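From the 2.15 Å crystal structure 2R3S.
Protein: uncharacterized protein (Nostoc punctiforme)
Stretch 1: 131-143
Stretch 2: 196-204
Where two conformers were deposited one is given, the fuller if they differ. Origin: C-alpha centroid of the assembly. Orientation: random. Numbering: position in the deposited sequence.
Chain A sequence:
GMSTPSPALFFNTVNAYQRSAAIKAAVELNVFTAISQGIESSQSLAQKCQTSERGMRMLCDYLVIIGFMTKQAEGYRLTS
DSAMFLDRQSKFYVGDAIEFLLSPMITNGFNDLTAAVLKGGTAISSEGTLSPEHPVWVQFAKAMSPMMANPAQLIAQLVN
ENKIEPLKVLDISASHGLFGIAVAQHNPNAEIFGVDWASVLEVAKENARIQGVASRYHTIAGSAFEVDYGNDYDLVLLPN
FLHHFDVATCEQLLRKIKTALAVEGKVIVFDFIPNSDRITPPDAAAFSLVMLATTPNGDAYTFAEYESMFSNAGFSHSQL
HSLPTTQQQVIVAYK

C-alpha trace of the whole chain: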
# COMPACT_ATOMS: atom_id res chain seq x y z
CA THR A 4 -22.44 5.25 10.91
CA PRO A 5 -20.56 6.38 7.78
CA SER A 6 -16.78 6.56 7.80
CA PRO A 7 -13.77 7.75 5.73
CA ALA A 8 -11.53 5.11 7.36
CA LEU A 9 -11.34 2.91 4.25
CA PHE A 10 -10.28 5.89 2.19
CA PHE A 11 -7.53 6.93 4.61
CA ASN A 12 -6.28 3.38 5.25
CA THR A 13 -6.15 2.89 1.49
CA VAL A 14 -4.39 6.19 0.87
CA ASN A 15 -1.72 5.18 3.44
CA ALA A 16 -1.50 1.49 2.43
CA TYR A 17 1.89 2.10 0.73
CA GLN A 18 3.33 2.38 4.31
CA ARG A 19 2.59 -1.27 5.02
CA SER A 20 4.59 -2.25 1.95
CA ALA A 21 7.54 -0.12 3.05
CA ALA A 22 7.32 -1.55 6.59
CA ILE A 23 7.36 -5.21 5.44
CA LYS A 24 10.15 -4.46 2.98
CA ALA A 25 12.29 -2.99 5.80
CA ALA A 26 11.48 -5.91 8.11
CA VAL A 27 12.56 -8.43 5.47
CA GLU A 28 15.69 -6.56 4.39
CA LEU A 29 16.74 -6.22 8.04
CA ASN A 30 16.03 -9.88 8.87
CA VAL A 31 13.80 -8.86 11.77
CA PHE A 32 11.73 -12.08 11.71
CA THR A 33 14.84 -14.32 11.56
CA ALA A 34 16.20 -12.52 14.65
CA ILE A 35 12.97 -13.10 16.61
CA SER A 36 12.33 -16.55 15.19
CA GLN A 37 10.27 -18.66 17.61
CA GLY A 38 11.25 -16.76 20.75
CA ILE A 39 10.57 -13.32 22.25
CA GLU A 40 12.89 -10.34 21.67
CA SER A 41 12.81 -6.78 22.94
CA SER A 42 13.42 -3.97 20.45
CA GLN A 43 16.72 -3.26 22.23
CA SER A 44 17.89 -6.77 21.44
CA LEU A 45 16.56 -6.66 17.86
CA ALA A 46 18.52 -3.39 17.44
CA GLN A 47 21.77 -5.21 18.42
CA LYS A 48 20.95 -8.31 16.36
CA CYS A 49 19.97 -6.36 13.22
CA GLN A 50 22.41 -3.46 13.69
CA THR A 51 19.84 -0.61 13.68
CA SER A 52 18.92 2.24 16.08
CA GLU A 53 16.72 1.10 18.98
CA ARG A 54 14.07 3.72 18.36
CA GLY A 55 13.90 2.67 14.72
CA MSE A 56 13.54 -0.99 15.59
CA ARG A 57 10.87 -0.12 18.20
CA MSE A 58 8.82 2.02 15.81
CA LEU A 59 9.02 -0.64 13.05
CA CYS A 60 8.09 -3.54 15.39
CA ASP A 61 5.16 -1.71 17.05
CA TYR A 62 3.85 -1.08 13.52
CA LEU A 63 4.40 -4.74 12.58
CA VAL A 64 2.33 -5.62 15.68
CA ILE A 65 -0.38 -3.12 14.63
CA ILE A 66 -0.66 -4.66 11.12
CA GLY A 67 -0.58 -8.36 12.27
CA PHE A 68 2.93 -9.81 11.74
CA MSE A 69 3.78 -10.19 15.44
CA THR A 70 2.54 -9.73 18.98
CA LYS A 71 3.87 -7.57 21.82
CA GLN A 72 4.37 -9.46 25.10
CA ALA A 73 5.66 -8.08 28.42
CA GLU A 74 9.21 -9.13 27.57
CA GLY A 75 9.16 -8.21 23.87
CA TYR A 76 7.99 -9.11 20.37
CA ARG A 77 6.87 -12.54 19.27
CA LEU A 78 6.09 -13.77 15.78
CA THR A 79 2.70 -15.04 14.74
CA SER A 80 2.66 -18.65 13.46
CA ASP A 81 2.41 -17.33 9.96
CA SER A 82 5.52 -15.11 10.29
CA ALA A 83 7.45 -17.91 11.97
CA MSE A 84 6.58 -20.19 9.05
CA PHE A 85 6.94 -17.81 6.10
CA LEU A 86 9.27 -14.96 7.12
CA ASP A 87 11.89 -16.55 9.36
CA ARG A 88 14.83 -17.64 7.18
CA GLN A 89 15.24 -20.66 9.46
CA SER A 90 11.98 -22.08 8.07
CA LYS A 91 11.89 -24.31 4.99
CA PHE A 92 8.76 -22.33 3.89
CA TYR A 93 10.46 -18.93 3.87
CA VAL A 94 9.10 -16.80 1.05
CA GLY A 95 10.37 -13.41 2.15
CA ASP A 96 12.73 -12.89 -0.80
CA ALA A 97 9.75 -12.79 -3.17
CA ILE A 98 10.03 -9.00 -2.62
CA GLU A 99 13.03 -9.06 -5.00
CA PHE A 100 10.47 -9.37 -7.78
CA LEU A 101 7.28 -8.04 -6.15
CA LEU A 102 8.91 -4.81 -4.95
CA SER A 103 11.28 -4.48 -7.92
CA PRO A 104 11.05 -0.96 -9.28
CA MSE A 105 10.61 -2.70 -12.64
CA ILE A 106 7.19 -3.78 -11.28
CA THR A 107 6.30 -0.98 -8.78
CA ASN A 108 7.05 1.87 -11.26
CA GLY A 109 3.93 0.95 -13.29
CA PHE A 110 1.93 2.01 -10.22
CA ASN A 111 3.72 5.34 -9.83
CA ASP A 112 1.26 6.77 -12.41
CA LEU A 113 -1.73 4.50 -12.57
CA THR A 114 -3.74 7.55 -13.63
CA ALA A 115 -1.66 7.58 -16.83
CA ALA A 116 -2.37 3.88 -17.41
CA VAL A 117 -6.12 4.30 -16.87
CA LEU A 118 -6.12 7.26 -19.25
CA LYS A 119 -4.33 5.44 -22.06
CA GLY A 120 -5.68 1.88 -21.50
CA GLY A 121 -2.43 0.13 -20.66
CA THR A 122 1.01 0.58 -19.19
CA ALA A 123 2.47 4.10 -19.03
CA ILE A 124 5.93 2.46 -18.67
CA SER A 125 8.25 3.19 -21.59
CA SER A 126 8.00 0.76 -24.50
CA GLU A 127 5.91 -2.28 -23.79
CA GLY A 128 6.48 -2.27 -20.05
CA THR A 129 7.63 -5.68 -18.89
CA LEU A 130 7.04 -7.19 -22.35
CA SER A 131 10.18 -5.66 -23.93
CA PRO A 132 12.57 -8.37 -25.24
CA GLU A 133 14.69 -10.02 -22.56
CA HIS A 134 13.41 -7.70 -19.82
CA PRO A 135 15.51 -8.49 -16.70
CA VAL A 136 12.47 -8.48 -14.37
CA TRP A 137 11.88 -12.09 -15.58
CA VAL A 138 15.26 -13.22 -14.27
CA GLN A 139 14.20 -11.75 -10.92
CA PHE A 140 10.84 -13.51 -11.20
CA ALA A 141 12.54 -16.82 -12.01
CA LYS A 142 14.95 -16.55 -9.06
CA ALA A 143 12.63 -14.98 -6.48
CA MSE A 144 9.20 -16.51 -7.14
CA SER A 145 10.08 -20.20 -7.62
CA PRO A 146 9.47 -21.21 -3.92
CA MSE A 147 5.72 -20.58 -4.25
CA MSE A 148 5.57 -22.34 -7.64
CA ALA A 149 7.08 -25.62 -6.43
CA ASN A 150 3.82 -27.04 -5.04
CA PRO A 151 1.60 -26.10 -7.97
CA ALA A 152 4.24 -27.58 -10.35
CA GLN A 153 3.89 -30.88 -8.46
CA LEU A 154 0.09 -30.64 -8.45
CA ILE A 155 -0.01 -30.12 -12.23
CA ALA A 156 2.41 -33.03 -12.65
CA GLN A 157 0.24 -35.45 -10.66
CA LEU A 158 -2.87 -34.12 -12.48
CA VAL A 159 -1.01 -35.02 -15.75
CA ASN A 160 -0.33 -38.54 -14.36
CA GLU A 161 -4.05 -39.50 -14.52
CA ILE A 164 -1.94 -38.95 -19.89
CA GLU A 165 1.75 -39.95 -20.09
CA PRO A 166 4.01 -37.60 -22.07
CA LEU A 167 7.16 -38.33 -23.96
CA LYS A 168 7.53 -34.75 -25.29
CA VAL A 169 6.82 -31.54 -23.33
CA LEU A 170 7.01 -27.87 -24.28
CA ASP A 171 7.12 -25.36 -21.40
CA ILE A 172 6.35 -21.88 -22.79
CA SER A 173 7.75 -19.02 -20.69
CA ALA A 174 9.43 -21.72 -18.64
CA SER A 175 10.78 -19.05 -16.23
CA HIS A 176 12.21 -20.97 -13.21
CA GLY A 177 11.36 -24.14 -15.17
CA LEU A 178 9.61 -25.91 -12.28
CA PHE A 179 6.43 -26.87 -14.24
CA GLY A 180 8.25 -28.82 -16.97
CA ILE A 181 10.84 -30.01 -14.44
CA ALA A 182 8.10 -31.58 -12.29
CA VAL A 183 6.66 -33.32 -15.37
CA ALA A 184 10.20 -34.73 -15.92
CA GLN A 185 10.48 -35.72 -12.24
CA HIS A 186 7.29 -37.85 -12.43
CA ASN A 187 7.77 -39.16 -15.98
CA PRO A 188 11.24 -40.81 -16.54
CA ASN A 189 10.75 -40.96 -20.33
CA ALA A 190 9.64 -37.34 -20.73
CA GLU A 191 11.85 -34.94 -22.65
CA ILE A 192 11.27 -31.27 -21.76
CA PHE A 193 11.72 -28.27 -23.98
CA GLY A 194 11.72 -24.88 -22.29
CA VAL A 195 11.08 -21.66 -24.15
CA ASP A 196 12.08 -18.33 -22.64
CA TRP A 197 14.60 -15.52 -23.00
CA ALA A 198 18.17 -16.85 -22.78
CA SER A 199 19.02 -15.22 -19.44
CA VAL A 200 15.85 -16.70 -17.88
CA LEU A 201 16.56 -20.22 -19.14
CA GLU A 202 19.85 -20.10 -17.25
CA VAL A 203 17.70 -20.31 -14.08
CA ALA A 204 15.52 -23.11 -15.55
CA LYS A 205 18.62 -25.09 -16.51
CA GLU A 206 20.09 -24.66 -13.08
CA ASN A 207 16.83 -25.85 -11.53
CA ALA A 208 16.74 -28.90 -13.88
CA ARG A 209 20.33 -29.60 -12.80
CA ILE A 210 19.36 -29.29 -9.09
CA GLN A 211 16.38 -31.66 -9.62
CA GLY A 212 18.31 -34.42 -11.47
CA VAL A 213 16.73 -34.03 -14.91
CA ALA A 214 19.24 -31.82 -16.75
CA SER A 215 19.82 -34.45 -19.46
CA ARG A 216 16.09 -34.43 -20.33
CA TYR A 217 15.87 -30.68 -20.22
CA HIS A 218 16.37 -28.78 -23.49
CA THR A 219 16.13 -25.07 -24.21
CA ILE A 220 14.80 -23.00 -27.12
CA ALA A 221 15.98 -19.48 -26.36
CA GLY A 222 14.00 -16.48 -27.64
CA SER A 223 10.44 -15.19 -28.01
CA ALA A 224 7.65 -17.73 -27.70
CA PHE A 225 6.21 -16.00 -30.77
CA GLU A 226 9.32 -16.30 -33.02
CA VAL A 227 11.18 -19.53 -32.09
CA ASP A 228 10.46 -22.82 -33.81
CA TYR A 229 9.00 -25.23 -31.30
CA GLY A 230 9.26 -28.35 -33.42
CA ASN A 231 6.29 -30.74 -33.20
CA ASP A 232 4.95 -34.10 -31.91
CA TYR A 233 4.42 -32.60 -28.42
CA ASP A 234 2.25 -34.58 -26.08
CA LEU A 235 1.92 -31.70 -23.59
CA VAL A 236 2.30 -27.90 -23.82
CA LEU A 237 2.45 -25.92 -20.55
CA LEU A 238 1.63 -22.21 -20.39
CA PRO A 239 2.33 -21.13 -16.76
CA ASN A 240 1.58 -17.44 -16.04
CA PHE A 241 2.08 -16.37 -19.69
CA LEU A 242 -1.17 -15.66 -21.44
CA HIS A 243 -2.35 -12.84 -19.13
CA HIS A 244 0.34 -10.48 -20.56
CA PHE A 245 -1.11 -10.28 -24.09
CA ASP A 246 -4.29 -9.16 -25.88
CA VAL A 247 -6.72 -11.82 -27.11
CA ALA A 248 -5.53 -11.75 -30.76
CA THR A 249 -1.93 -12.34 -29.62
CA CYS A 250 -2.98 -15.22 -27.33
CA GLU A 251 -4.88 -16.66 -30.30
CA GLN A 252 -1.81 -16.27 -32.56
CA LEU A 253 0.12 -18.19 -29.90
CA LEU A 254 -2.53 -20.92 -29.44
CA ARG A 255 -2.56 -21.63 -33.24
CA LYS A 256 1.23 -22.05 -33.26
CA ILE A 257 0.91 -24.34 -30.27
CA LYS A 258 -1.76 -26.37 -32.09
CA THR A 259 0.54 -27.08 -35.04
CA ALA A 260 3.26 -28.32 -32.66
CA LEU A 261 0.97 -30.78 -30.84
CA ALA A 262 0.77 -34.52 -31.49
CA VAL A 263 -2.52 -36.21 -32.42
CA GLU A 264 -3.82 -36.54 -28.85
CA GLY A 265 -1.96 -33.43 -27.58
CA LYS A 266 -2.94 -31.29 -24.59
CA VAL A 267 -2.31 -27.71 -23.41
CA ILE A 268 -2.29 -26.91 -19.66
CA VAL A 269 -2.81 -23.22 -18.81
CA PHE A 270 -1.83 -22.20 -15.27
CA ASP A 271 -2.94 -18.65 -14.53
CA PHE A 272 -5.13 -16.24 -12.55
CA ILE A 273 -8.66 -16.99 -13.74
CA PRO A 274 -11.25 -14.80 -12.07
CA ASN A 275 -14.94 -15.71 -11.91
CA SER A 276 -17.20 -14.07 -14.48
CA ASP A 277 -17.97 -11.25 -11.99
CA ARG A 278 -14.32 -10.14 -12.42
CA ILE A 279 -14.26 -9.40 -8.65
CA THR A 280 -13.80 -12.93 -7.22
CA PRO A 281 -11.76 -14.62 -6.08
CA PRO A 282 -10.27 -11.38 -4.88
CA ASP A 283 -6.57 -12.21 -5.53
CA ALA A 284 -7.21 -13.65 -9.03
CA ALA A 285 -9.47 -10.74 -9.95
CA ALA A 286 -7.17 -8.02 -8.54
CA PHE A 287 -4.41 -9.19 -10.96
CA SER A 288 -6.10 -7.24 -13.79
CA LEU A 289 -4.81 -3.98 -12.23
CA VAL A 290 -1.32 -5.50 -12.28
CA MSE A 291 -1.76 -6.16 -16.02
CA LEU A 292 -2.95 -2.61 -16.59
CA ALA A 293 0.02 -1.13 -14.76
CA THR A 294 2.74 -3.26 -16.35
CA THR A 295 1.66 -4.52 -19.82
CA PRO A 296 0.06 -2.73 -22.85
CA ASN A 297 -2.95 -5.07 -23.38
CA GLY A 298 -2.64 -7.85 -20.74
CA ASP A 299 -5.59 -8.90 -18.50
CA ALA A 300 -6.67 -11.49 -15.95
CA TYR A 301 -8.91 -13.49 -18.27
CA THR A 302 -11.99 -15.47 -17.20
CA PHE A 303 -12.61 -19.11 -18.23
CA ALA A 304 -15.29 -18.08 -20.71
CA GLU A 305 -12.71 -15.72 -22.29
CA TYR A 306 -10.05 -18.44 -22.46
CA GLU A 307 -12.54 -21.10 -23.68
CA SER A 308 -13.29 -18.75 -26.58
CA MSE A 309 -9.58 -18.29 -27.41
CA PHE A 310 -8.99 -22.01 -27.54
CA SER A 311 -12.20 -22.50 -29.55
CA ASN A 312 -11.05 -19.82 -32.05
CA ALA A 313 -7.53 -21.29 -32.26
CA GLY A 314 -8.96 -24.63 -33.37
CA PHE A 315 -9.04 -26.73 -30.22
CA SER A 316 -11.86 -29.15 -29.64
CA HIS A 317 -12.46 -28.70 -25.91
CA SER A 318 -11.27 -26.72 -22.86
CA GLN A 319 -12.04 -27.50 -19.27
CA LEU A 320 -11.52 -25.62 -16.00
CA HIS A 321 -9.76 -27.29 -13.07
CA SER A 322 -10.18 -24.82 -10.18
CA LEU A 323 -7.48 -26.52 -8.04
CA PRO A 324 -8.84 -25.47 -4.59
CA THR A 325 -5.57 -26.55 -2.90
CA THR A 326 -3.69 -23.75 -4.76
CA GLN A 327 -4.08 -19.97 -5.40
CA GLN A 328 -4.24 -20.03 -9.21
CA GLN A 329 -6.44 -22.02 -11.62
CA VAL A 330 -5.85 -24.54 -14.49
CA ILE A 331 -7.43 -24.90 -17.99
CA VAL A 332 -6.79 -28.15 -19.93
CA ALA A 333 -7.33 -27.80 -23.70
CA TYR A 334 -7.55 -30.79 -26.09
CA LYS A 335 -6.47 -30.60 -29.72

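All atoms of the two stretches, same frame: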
# COMPACT_ATOMS: atom_id res chain seq x y z
N SER A 131 9.02 -5.90 -23.07
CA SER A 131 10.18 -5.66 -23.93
C SER A 131 11.09 -6.90 -23.96
O SER A 131 11.17 -7.61 -22.97
CB SER A 131 10.97 -4.40 -23.53
OG SER A 131 11.50 -4.48 -22.23
N PRO A 132 11.70 -7.20 -25.12
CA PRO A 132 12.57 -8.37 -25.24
C PRO A 132 13.64 -8.48 -24.15
O PRO A 132 14.32 -7.50 -23.82
CB PRO A 132 13.23 -8.16 -26.60
CG PRO A 132 12.19 -7.46 -27.37
CD PRO A 132 11.59 -6.49 -26.41
N GLU A 133 13.72 -9.68 -23.59
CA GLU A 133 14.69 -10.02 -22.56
C GLU A 133 14.69 -9.07 -21.35
O GLU A 133 15.75 -8.77 -20.78
CB GLU A 133 16.07 -10.12 -23.18
CG GLU A 133 16.09 -11.04 -24.40
CD GLU A 133 17.48 -11.23 -24.99
OE1 GLU A 133 18.01 -10.24 -25.53
OE2 GLU A 133 18.02 -12.36 -24.91
N HIS A 134 13.51 -8.60 -20.95
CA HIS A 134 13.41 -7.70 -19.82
C HIS A 134 13.95 -8.44 -18.59
O HIS A 134 13.60 -9.61 -18.36
CB HIS A 134 11.96 -7.25 -19.59
CG HIS A 134 11.83 -6.04 -18.72
ND1 HIS A 134 12.25 -6.01 -17.41
CD2 HIS A 134 11.33 -4.81 -18.98
CE1 HIS A 134 12.01 -4.82 -16.90
NE2 HIS A 134 11.46 -4.06 -17.83
N PRO A 135 14.86 -7.79 -17.82
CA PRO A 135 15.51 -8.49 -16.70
C PRO A 135 14.60 -8.80 -15.50
O PRO A 135 14.99 -9.57 -14.63
CB PRO A 135 16.63 -7.54 -16.30
CG PRO A 135 16.14 -6.19 -16.70
CD PRO A 135 15.38 -6.42 -17.98
N VAL A 136 13.41 -8.20 -15.44
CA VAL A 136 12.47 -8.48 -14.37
C VAL A 136 12.08 -9.98 -14.35
O VAL A 136 11.70 -10.49 -13.31
CB VAL A 136 11.24 -7.53 -14.40
CG1 VAL A 136 10.18 -7.95 -15.44
CG2 VAL A 136 10.66 -7.39 -12.99
N TRP A 137 12.25 -10.68 -15.47
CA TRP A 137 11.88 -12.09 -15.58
C TRP A 137 12.96 -13.02 -15.06
O TRP A 137 12.65 -14.13 -14.63
CB TRP A 137 11.38 -12.43 -17.00
CG TRP A 137 10.22 -11.54 -17.34
CD1 TRP A 137 10.14 -10.65 -18.37
CD2 TRP A 137 8.98 -11.40 -16.59
NE1 TRP A 137 8.95 -9.96 -18.31
CE2 TRP A 137 8.23 -10.39 -17.23
CE3 TRP A 137 8.44 -12.03 -15.46
CZ2 TRP A 137 6.96 -10.00 -16.77
CZ3 TRP A 137 7.18 -11.63 -15.00
CH2 TRP A 137 6.47 -10.63 -15.65
N VAL A 138 14.21 -12.53 -15.01
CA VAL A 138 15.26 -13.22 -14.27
C VAL A 138 14.97 -13.11 -12.78
O VAL A 138 15.06 -14.11 -12.07
CB VAL A 138 16.67 -12.69 -14.64
CG1 VAL A 138 17.81 -13.44 -13.86
CG2 VAL A 138 16.87 -12.81 -16.14
N GLN A 139 14.59 -11.92 -12.31
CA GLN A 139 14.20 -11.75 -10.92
C GLN A 139 12.99 -12.61 -10.57
O GLN A 139 12.98 -13.25 -9.52
CB GLN A 139 13.94 -10.28 -10.55
CG GLN A 139 15.19 -9.45 -10.36
CD GLN A 139 16.19 -10.12 -9.43
OE1 GLN A 139 15.90 -10.35 -8.26
NE2 GLN A 139 17.36 -10.48 -9.97
N PHE A 140 11.98 -12.65 -11.45
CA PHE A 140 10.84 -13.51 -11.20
C PHE A 140 11.31 -14.95 -11.04
O PHE A 140 10.96 -15.61 -10.06
CB PHE A 140 9.80 -13.44 -12.30
CG PHE A 140 8.55 -14.23 -12.00
CD1 PHE A 140 8.51 -15.60 -12.19
CD2 PHE A 140 7.43 -13.61 -11.49
CE1 PHE A 140 7.38 -16.33 -11.89
CE2 PHE A 140 6.29 -14.33 -11.18
CZ PHE A 140 6.25 -15.69 -11.40
N ALA A 141 12.09 -15.44 -12.00
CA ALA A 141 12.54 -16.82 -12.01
C ALA A 141 13.34 -17.20 -10.75
O ALA A 141 13.22 -18.32 -10.24
CB ALA A 141 13.36 -17.13 -13.28
N LYS A 142 14.17 -16.29 -10.26
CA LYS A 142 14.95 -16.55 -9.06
C LYS A 142 14.11 -16.41 -7.79
O LYS A 142 14.27 -17.19 -6.86
CB LYS A 142 16.16 -15.60 -8.96
CG LYS A 142 17.20 -15.72 -10.08
CD LYS A 142 18.45 -14.88 -9.76
CE LYS A 142 19.39 -14.69 -10.94
NZ LYS A 142 19.75 -15.97 -11.60
N ALA A 143 13.26 -15.40 -7.74
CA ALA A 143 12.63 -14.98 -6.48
C ALA A 143 11.29 -15.67 -6.22
O ALA A 143 10.88 -15.80 -5.07
CB ALA A 143 12.44 -13.45 -6.47
N ASP A 196 12.10 -19.65 -23.30
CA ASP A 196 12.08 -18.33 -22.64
C ASP A 196 13.24 -17.50 -23.18
O ASP A 196 13.99 -17.96 -24.05
CB ASP A 196 12.19 -18.45 -21.11
CG ASP A 196 11.38 -17.39 -20.36
OD1 ASP A 196 11.47 -16.20 -20.72
OD2 ASP A 196 10.66 -17.75 -19.40
N TRP A 197 13.41 -16.29 -22.67
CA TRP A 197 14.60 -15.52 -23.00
C TRP A 197 15.84 -16.24 -22.45
O TRP A 197 15.77 -16.93 -21.43
CB TRP A 197 14.51 -14.11 -22.45
CG TRP A 197 13.26 -13.38 -22.83
CD1 TRP A 197 12.25 -12.99 -21.99
CD2 TRP A 197 12.88 -12.96 -24.14
NE1 TRP A 197 11.27 -12.34 -22.70
CE2 TRP A 197 11.62 -12.31 -24.02
CE3 TRP A 197 13.48 -13.04 -25.40
CZ2 TRP A 197 10.96 -11.75 -25.12
CZ3 TRP A 197 12.81 -12.49 -26.50
CH2 TRP A 197 11.56 -11.86 -26.35
N ALA A 198 16.97 -16.10 -23.13
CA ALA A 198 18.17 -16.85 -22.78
C ALA A 198 18.59 -16.68 -21.32
O ALA A 198 18.96 -17.65 -20.67
CB ALA A 198 19.34 -16.49 -23.72
N SER A 199 18.58 -15.46 -20.81
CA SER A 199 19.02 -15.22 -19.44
C SER A 199 18.08 -15.84 -18.40
O SER A 199 18.50 -16.16 -17.28
CB SER A 199 19.14 -13.73 -19.18
OG SER A 199 17.87 -13.07 -19.31
N VAL A 200 16.82 -16.06 -18.78
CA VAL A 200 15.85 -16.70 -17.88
C VAL A 200 16.05 -18.20 -17.86
O VAL A 200 16.04 -18.81 -16.80
CB VAL A 200 14.40 -16.35 -18.26
CG1 VAL A 200 13.41 -17.10 -17.35
CG2 VAL A 200 14.19 -14.81 -18.20
N LEU A 201 16.26 -18.79 -19.03
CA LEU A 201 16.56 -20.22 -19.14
C LEU A 201 17.81 -20.68 -18.40
O LEU A 201 17.93 -21.86 -18.09
CB LEU A 201 16.68 -20.63 -20.61
CG LEU A 201 15.40 -20.56 -21.43
CD1 LEU A 201 15.76 -20.65 -22.91
CD2 LEU A 201 14.44 -21.67 -21.01
N GLU A 202 18.72 -19.76 -18.11
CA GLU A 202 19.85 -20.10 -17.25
C GLU A 202 19.36 -20.55 -15.88
O GLU A 202 19.88 -21.53 -15.34
CB GLU A 202 20.82 -18.93 -17.14
CG GLU A 202 21.59 -18.66 -18.44
CD GLU A 202 22.32 -19.89 -18.95
OE1 GLU A 202 22.95 -20.62 -18.14
OE2 GLU A 202 22.26 -20.14 -20.17
N VAL A 203 18.31 -19.89 -15.36
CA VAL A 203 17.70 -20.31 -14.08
C VAL A 203 17.04 -21.70 -14.20
O VAL A 203 17.25 -22.59 -13.36
CB VAL A 203 16.66 -19.28 -13.57
CG1 VAL A 203 16.11 -19.71 -12.18
CG2 VAL A 203 17.26 -17.87 -13.54
N ALA A 204 16.21 -21.85 -15.24
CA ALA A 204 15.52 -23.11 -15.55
C ALA A 204 16.48 -24.28 -15.66
O ALA A 204 16.22 -25.37 -15.13
CB ALA A 204 14.70 -22.95 -16.86
O HOH W 1 9.86 -9.54 -21.46
O HOH W 2 18.12 -12.91 -22.18
O HOH W 3 16.93 -14.62 -25.69

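The indole of Trp197 lies beneath the backbone of a type II β turn, so that main-chain atoms of Pro132 and Glu133 lie over one of its faces. Glu133 CA stands 3.7 Å from the centroid of the five-membered ring of Trp197, 13° off the ring normal, and Pro132 CA stands 4.0 Å from the centroid of its six-membered ring, 24° off the normal; both are CH-π contacts. Glu133 N approaches Trp197 CE2 to 3.4 Å over the same face, and Glu133 CG comes equally near Trp197 CE3, at 3.4 Å. The turn runs from Ser131 to His134 and is closed by a weak hydrogen bond from His134 N to Ser131 O (3.2 Å).

No direct hydrogen bond joins the two stretches; water makes the polar links. The carboxylate of Glu133 reaches the backbone amides of Ala198 and Ser199 through two of them. From Glu133 OE2, water 2 (2.8 Å) leads to Ser199 N, 2.9 Å from that water, and water 3 (2.6 Å from Glu133 OE2) leads to Ala198 N at 3.0 Å. Each water donates to the carboxylate and accepts from an amide, so a single oxygen serves two backbone NH groups without a direct hydrogen bond to either. Water 1 donates to Ser131 O (2.8 Å) and accepts a weak bond from Trp197 NE1 (3.4 Å).

Beyond the turn, the two helices run nearly parallel, at 9°, with their axes 8.8 Å apart at closest approach. Alanine and valine side chains, with the CB of Trp137, make the apolar contacts between them. Val200 CG2 lies 3.9 Å from both Trp137 CB and Val138 CG2, while Ala141 CB meets Val200 CG1 at 4.1 Å and Val203 CG1 at 3.9 Å. Ala141 thus packs against two valines about one helical turn apart. The side chain of Lys142, trans at chi2 and chi3, brings its NZ to 3.7 Å from Val203 CG2.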